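Local atomic coordinates of leucine aminopeptidase 1, chloroplastic (Solanum lycopersicum, PDB entry 5D8N), a protein that removes N-terminal amino acids, preferably leucine, from peptides as a metal-dependent homohexameric aminopeptidase of the M17 family, and also acts as a protein-folding chaperone. Residues 244-249 with 282-287; 278-283 with 353-358. The protein carries 1 engineered substitution. One frame throughout, in Å; residues are numbered along the deposited sequence.

Contact 1 of 2, residues 244-249 with 282-287; sequences SDVISV and LCFKTP
Ser248 and Cys283 form the hydrogen-bonded pair of a short antiparallel strand pairing at the edge of the mixed sheet in the M17 catalytic domain, where 247-252 is an outermost strand of the sheet within this chain and 278-284 its neighbour. The short axes of 247-249 and 282-284 run at 162° and approach to 4.7 Å.

Backbone bonds set the register. Ser248 N donates to Cys283 O, and Cys283 N returns a bond to Ser248 O, both at 3.0 Å. One bond further along, Lys285 N reaches Val246 O at 2.9 Å, lying in the plane of that carbonyl; the same oxygen also receives a CA-H...O contact from Phe284 CA at 3.2 Å. Where the two segments diverge, a water sits between Asp245 O and Lys285 O, though its approach to Lys285 O is short enough to leave that bond doubtful.

Apolar contacts gather on the face carrying Ile247, Val249, Leu282 and Phe284, where helices 229-242 and 327-342 pack: Ile247, Val249 and Leu282 touch Ala240, and Leu282 also Leu333 and Ala336. Phe284 CG stands anti to the backbone N (chi1 166°), and the ring carbon CE1 comes to 3.7 Å from Val246 CB, the two side chains lying side by side and pointing the same way. Ile247 CG1 meets the edge of this ring in its plane, the isoleucine crossing the phenylalanine at about a right angle.

Polar ends are anchored outside the pair: Asp245 OD2 forms a salt bridge with Arg343, and Thr286 OG1 is hydrogen-bonded to Lys292. Towards the far end of the pairing, Leu282 CD2 lies 3.5 Å from Val249 CB and 3.6 Å from Val249 CG2, one methyl touching two carbons of the valine.

Contact 2 of 2, residues 278-283 with 353-358; sequences YFIHLC and VAACEN
Phe279 CG is anti to the backbone N (chi1 -172°), beside the carbonyl carbon, and its ring meets Ala354; Ile280 CG1 lies instead anti to the carbonyl carbon (chi1 -63°), beside the backbone N and 3.9 Å from Val353 O. Being neighbours in a strand, the two residues send their side chains to opposite faces of an antiparallel pairing between strands 278-284 and 347-358 in the mixed sheet of the M17 catalytic domain.

The register rests on four backbone bonds in two reciprocal pairs. Ile280 N to Val353 O is the shortest at 2.8 Å and nearly straight, with 172° at the hydrogen, and Val353 N answers to Ile280 O. Tyr278 and Ala355 make the other pair, in which both bonds are more bent and both donors are tilted out of the carbonyl plane. Ala355 O has a second partner in the hydroxyl of Tyr265. Between these pairs, Phe279 and Ala354 form the non-hydrogen-bonded pair, their CA atoms 4.4 Å apart.

On the face of Ile280, Val353 and Ala355, helix 229-242 supplies Leu232, which touches both Ile280 and Ala355, while Ala236 packs on Ile280. Across the contact, Ile280 CB comes within 4.2 Å of Val353 CB. On the other face, the Phe279 ring also meets Tyr398 edge-to-face.

Past the paired residues, strand 347-358 carries on toward the metal centre and the subunit boundary. Asn358 ND2 bonds to Asp305, a magnesium ligand, making it a second-shell residue, and Glu357 forms a salt bridge with Arg366 of a neighbouring subunit. Within the pairing itself, Ala354 CB meets one side of the Phe279 ring, 3.7 Å from Phe279 CD2 and 3.8 Å from Phe279 CE2.

Overall arrangement
Strand 278-284 is common to both contacts: contact 1 joins it to the outermost strand 247-252, contact 2 to strand 347-358 on its other flank. Leu282 and Cys283 fall in both ranges but, as far as these segments go, touch their partner only in contact 1. The centres lie about 17 Å apart. Contact 1 is partly buried, several of its touching residues being exposed, and it runs out into loops beyond the paired residues, with salt-bridged or hydrogen-bonded polar ends. Contact 2 is buried and combines backbone bonds with apolar packing. Helix 229-242 packs against both. Contact 1 lies away from the annotated sites, whereas strand 347-358 of contact 2 leads toward the magnesium ligands.

Contact 1 of 2, residues 244-249 with 282-287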
loop_
_atom_site.group_PDB
_atom_site.type_symbol
_atom_site.label_atom_id
_atom_site.label_comp_id
_atom_site.label_asym_id
_atom_site.label_seq_id
_atom_site.Cartn_x
_atom_site.Cartn_y
_atom_site.Cartn_z
ATOM N N SER A 244 5.419 -47.776 24.068
ATOM C CA SER A 244 6.325 -47.477 25.172
ATOM C C SER A 244 7.572 -48.369 25.239
ATOM O O SER A 244 8.551 -48.019 25.886
ATOM C CB SER A 244 5.582 -47.550 26.515
ATOM O OG SER A 244 5.066 -48.850 26.684
ATOM N N ASP A 245 7.570 -49.501 24.552
ATOM C CA ASP A 245 8.758 -50.343 24.527
ATOM C C ASP A 245 9.783 -49.915 23.487
ATOM O O ASP A 245 10.948 -50.306 23.600
ATOM C CB ASP A 245 8.391 -51.812 24.307
ATOM C CG ASP A 245 7.789 -52.059 22.945
ATOM O OD1 ASP A 245 7.116 -51.159 22.413
ATOM O OD2 ASP A 245 7.916 -53.190 22.450
ATOM N N VAL A 246 9.402 -49.006 22.583
ATOM C CA VAL A 246 10.348 -48.446 21.613
ATOM C C VAL A 246 10.446 -46.920 21.542
ATOM O O VAL A 246 11.360 -46.388 20.917
ATOM C CB VAL A 246 10.046 -48.979 20.208
ATOM C CG1 VAL A 246 10.315 -50.484 20.175
ATOM C CG2 VAL A 246 8.620 -48.691 19.795
ATOM N N ILE A 247 9.493 -46.220 22.152
ATOM C CA ILE A 247 9.544 -44.771 22.200
ATOM C C ILE A 247 9.473 -44.275 23.641
ATOM O O ILE A 247 8.528 -44.560 24.363
ATOM C CB ILE A 247 8.428 -44.135 21.339
ATOM C CG1 ILE A 247 8.630 -44.479 19.859
ATOM C CG2 ILE A 247 8.415 -42.630 21.542
ATOM C CD1 ILE A 247 7.491 -44.036 18.949
ATOM N N SER A 248 10.449 -43.454 24.018
ATOM C CA SER A 248 10.430 -42.740 25.272
ATOM C C SER A 248 10.153 -41.261 25.023
ATOM O O SER A 248 10.363 -40.739 23.916
ATOM C CB SER A 248 11.777 -42.885 25.987
ATOM O OG SER A 248 12.813 -42.291 25.220
ATOM N N VAL A 249 9.742 -40.567 26.079
ATOM C CA VAL A 249 9.399 -39.154 25.952
ATOM C C VAL A 249 9.957 -38.376 27.129
ATOM O O VAL A 249 10.012 -38.885 28.249
ATOM C CB VAL A 249 7.879 -38.931 25.861
ATOM C CG1 VAL A 249 7.175 -39.427 27.126
ATOM C CG2 VAL A 249 7.585 -37.462 25.645
ATOM N N LEU A 282 11.038 -36.827 21.858
ATOM C CA LEU A 282 10.768 -38.264 21.767
ATOM C C LEU A 282 12.007 -38.944 21.231
ATOM O O LEU A 282 12.757 -38.354 20.439
ATOM C CB LEU A 282 9.632 -38.545 20.791
ATOM C CG LEU A 282 8.258 -37.993 21.150
ATOM C CD1 LEU A 282 7.303 -38.141 19.971
ATOM C CD2 LEU A 282 7.702 -38.749 22.336
ATOM N N CYS A 283 12.223 -40.176 21.675
ATOM C CA CYS A 283 13.306 -41.002 21.153
ATOM C C CYS A 283 12.822 -42.404 20.814
ATOM O O CYS A 283 12.267 -43.097 21.675
ATOM C CB CYS A 283 14.445 -41.114 22.160
ATOM S SG CYS A 283 15.893 -41.971 21.463
ATOM N N PHE A 284 13.002 -42.789 19.556
ATOM C CA PHE A 284 12.700 -44.132 19.109
ATOM C C PHE A 284 13.973 -44.952 19.071
ATOM O O PHE A 284 14.964 -44.515 18.477
ATOM C CB PHE A 284 12.050 -44.156 17.718
ATOM C CG PHE A 284 12.032 -45.524 17.102
ATOM C CD1 PHE A 284 11.017 -46.395 17.384
ATOM C CD2 PHE A 284 13.113 -45.975 16.348
ATOM C CE1 PHE A 284 11.063 -47.687 16.913
ATOM C CE2 PHE A 284 13.180 -47.282 15.896
ATOM C CZ PHE A 284 12.144 -48.140 16.187
ATOM N N LYS A 285 13.847 -46.208 19.504
ATOM C CA LYS A 285 14.944 -47.181 19.494
ATOM C C LYS A 285 14.361 -48.564 19.816
ATOM O O LYS A 285 13.685 -48.670 20.838
ATOM C CB LYS A 285 15.844 -46.741 20.664
ATOM C CG LYS A 285 17.155 -47.445 20.914
ATOM C CD LYS A 285 18.062 -46.615 21.817
ATOM C CE LYS A 285 17.490 -46.238 23.186
ATOM N NZ LYS A 285 17.130 -44.789 23.335
ATOM N N THR A 286 14.619 -49.614 19.032
ATOM C CA THR A 286 14.321 -50.982 19.511
ATOM C C THR A 286 15.327 -51.404 20.600
ATOM O O THR A 286 16.453 -50.905 20.626
ATOM C CB THR A 286 14.351 -52.052 18.409
ATOM O OG1 THR A 286 15.609 -51.984 17.736
ATOM C CG2 THR A 286 13.229 -51.848 17.413
ATOM N N PRO A 287 14.884 -52.205 21.585
ATOM C CA PRO A 287 15.736 -52.524 22.745
ATOM C C PRO A 287 16.982 -53.372 22.415
ATOM O O PRO A 287 17.906 -53.478 23.216
ATOM C CB PRO A 287 14.817 -53.343 23.654
ATOM C CG PRO A 287 13.436 -53.085 23.176
ATOM C CD PRO A 287 13.514 -52.731 21.716
HETATM O O HOH W 1 13.702 -49.750 23.121
#

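Contact 2 of 2, residues 278-283 with 353-358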
loop_
_atom_site.group_PDB
_atom_site.type_symbol
_atom_site.label_atom_id
_atom_site.label_comp_id
_atom_site.label_asym_id
_atom_site.label_seq_id
_atom_site.Cartn_x
_atom_site.Cartn_y
_atom_site.Cartn_z
ATOM N N TYR A 278 6.298 -25.822 25.728
ATOM C CA TYR A 278 6.808 -27.124 26.102
ATOM C C TYR A 278 7.760 -27.571 25.014
ATOM O O TYR A 278 7.441 -27.554 23.823
ATOM C CB TYR A 278 5.680 -28.151 26.265
ATOM C CG TYR A 278 4.827 -27.871 27.477
ATOM C CD1 TYR A 278 5.281 -28.195 28.765
ATOM C CD2 TYR A 278 3.650 -27.152 27.369
ATOM C CE1 TYR A 278 4.593 -27.800 29.905
ATOM C CE2 TYR A 278 2.939 -26.784 28.502
ATOM C CZ TYR A 278 3.380 -27.160 29.758
ATOM O OH TYR A 278 2.698 -26.734 30.875
ATOM N N PHE A 279 8.896 -28.097 25.447
ATOM C CA PHE A 279 9.905 -28.579 24.517
ATOM C C PHE A 279 9.768 -30.099 24.506
ATOM O O PHE A 279 9.937 -30.760 25.524
ATOM C CB PHE A 279 11.285 -28.100 24.986
ATOM C CG PHE A 279 12.389 -28.375 24.008
ATOM C CD1 PHE A 279 12.998 -29.623 23.953
ATOM C CD2 PHE A 279 12.912 -27.348 23.246
ATOM C CE1 PHE A 279 14.030 -29.868 23.063
ATOM C CE2 PHE A 279 13.948 -27.590 22.369
ATOM C CZ PHE A 279 14.500 -28.848 22.259
ATOM N N ILE A 280 9.451 -30.632 23.342
ATOM C CA ILE A 280 9.118 -32.025 23.169
ATOM C C ILE A 280 10.299 -32.813 22.640
ATOM O O ILE A 280 10.881 -32.481 21.598
ATOM C CB ILE A 280 7.946 -32.166 22.181
ATOM C CG1 ILE A 280 6.698 -31.490 22.738
ATOM C CG2 ILE A 280 7.670 -33.631 21.915
ATOM C CD1 ILE A 280 5.630 -31.260 21.691
ATOM N N HIS A 281 10.652 -33.864 23.374
ATOM C CA HIS A 281 11.716 -34.779 22.966
ATOM C C HIS A 281 11.277 -36.241 23.017
ATOM O O HIS A 281 11.102 -36.815 24.087
ATOM C CB HIS A 281 12.956 -34.559 23.833
ATOM C CG HIS A 281 14.135 -35.382 23.426
ATOM N ND1 HIS A 281 15.195 -35.631 24.274
ATOM C CD2 HIS A 281 14.373 -36.111 22.304
ATOM C CE1 HIS A 281 16.091 -36.374 23.643
ATOM N NE2 HIS A 281 15.608 -36.699 22.455
ATOM N N LEU A 282 11.038 -36.827 21.858
ATOM C CA LEU A 282 10.768 -38.264 21.767
ATOM C C LEU A 282 12.007 -38.944 21.231
ATOM O O LEU A 282 12.757 -38.354 20.439
ATOM C CB LEU A 282 9.632 -38.545 20.791
ATOM C CG LEU A 282 8.258 -37.993 21.150
ATOM C CD1 LEU A 282 7.303 -38.141 19.971
ATOM C CD2 LEU A 282 7.702 -38.749 22.336
ATOM N N CYS A 283 12.223 -40.176 21.675
ATOM C CA CYS A 283 13.306 -41.002 21.153
ATOM C C CYS A 283 12.822 -42.404 20.814
ATOM O O CYS A 283 12.267 -43.097 21.675
ATOM C CB CYS A 283 14.445 -41.114 22.160
ATOM S SG CYS A 283 15.893 -41.971 21.463
ATOM N N VAL A 353 10.626 -30.995 19.013
ATOM C CA VAL A 353 9.777 -29.858 18.712
ATOM C C VAL A 353 9.774 -28.861 19.868
ATOM O O VAL A 353 9.355 -29.186 20.983
ATOM C CB VAL A 353 8.322 -30.280 18.475
ATOM C CG1 VAL A 353 7.451 -29.051 18.245
ATOM C CG2 VAL A 353 8.217 -31.191 17.256
ATOM N N ALA A 354 10.268 -27.653 19.602
ATOM C CA ALA A 354 10.189 -26.571 20.574
ATOM C C ALA A 354 8.873 -25.821 20.412
ATOM O O ALA A 354 8.744 -24.925 19.554
ATOM C CB ALA A 354 11.369 -25.629 20.412
ATOM N N ALA A 355 7.867 -26.274 21.153
ATOM C CA ALA A 355 6.507 -25.818 20.938
ATOM C C ALA A 355 6.177 -24.582 21.787
ATOM O O ALA A 355 6.537 -24.474 22.960
ATOM C CB ALA A 355 5.531 -26.932 21.265
ATOM N N CYS A 356 5.543 -23.616 21.153
ATOM C CA CYS A 356 5.085 -22.402 21.807
ATOM C C CYS A 356 4.082 -21.722 20.886
ATOM O O CYS A 356 3.895 -22.135 19.747
ATOM C CB CYS A 356 6.254 -21.451 22.092
ATOM S SG CYS A 356 7.153 -20.911 20.613
ATOM N N GLU A 357 3.406 -20.700 21.394
ATOM C CA GLU A 357 2.650 -19.808 20.535
ATOM C C GLU A 357 3.230 -18.413 20.621
ATOM O O GLU A 357 3.838 -18.038 21.616
ATOM C CB GLU A 357 1.142 -19.838 20.815
ATOM C CG GLU A 357 0.719 -19.403 22.195
ATOM C CD GLU A 357 -0.777 -19.305 22.385
ATOM O OE1 GLU A 357 -1.558 -19.669 21.464
ATOM O OE2 GLU A 357 -1.149 -18.641 23.387
ATOM N N ASN A 358 3.267 -17.764 19.463
ATOM C CA ASN A 358 3.859 -16.444 19.336
ATOM C C ASN A 358 2.766 -15.377 19.426
ATOM O O ASN A 358 2.045 -15.140 18.455
ATOM C CB ASN A 358 4.624 -16.335 18.011
ATOM C CG ASN A 358 5.218 -14.948 17.804
ATOM O OD1 ASN A 358 5.221 -14.131 18.721
ATOM N ND2 ASN A 358 5.631 -14.652 16.572
#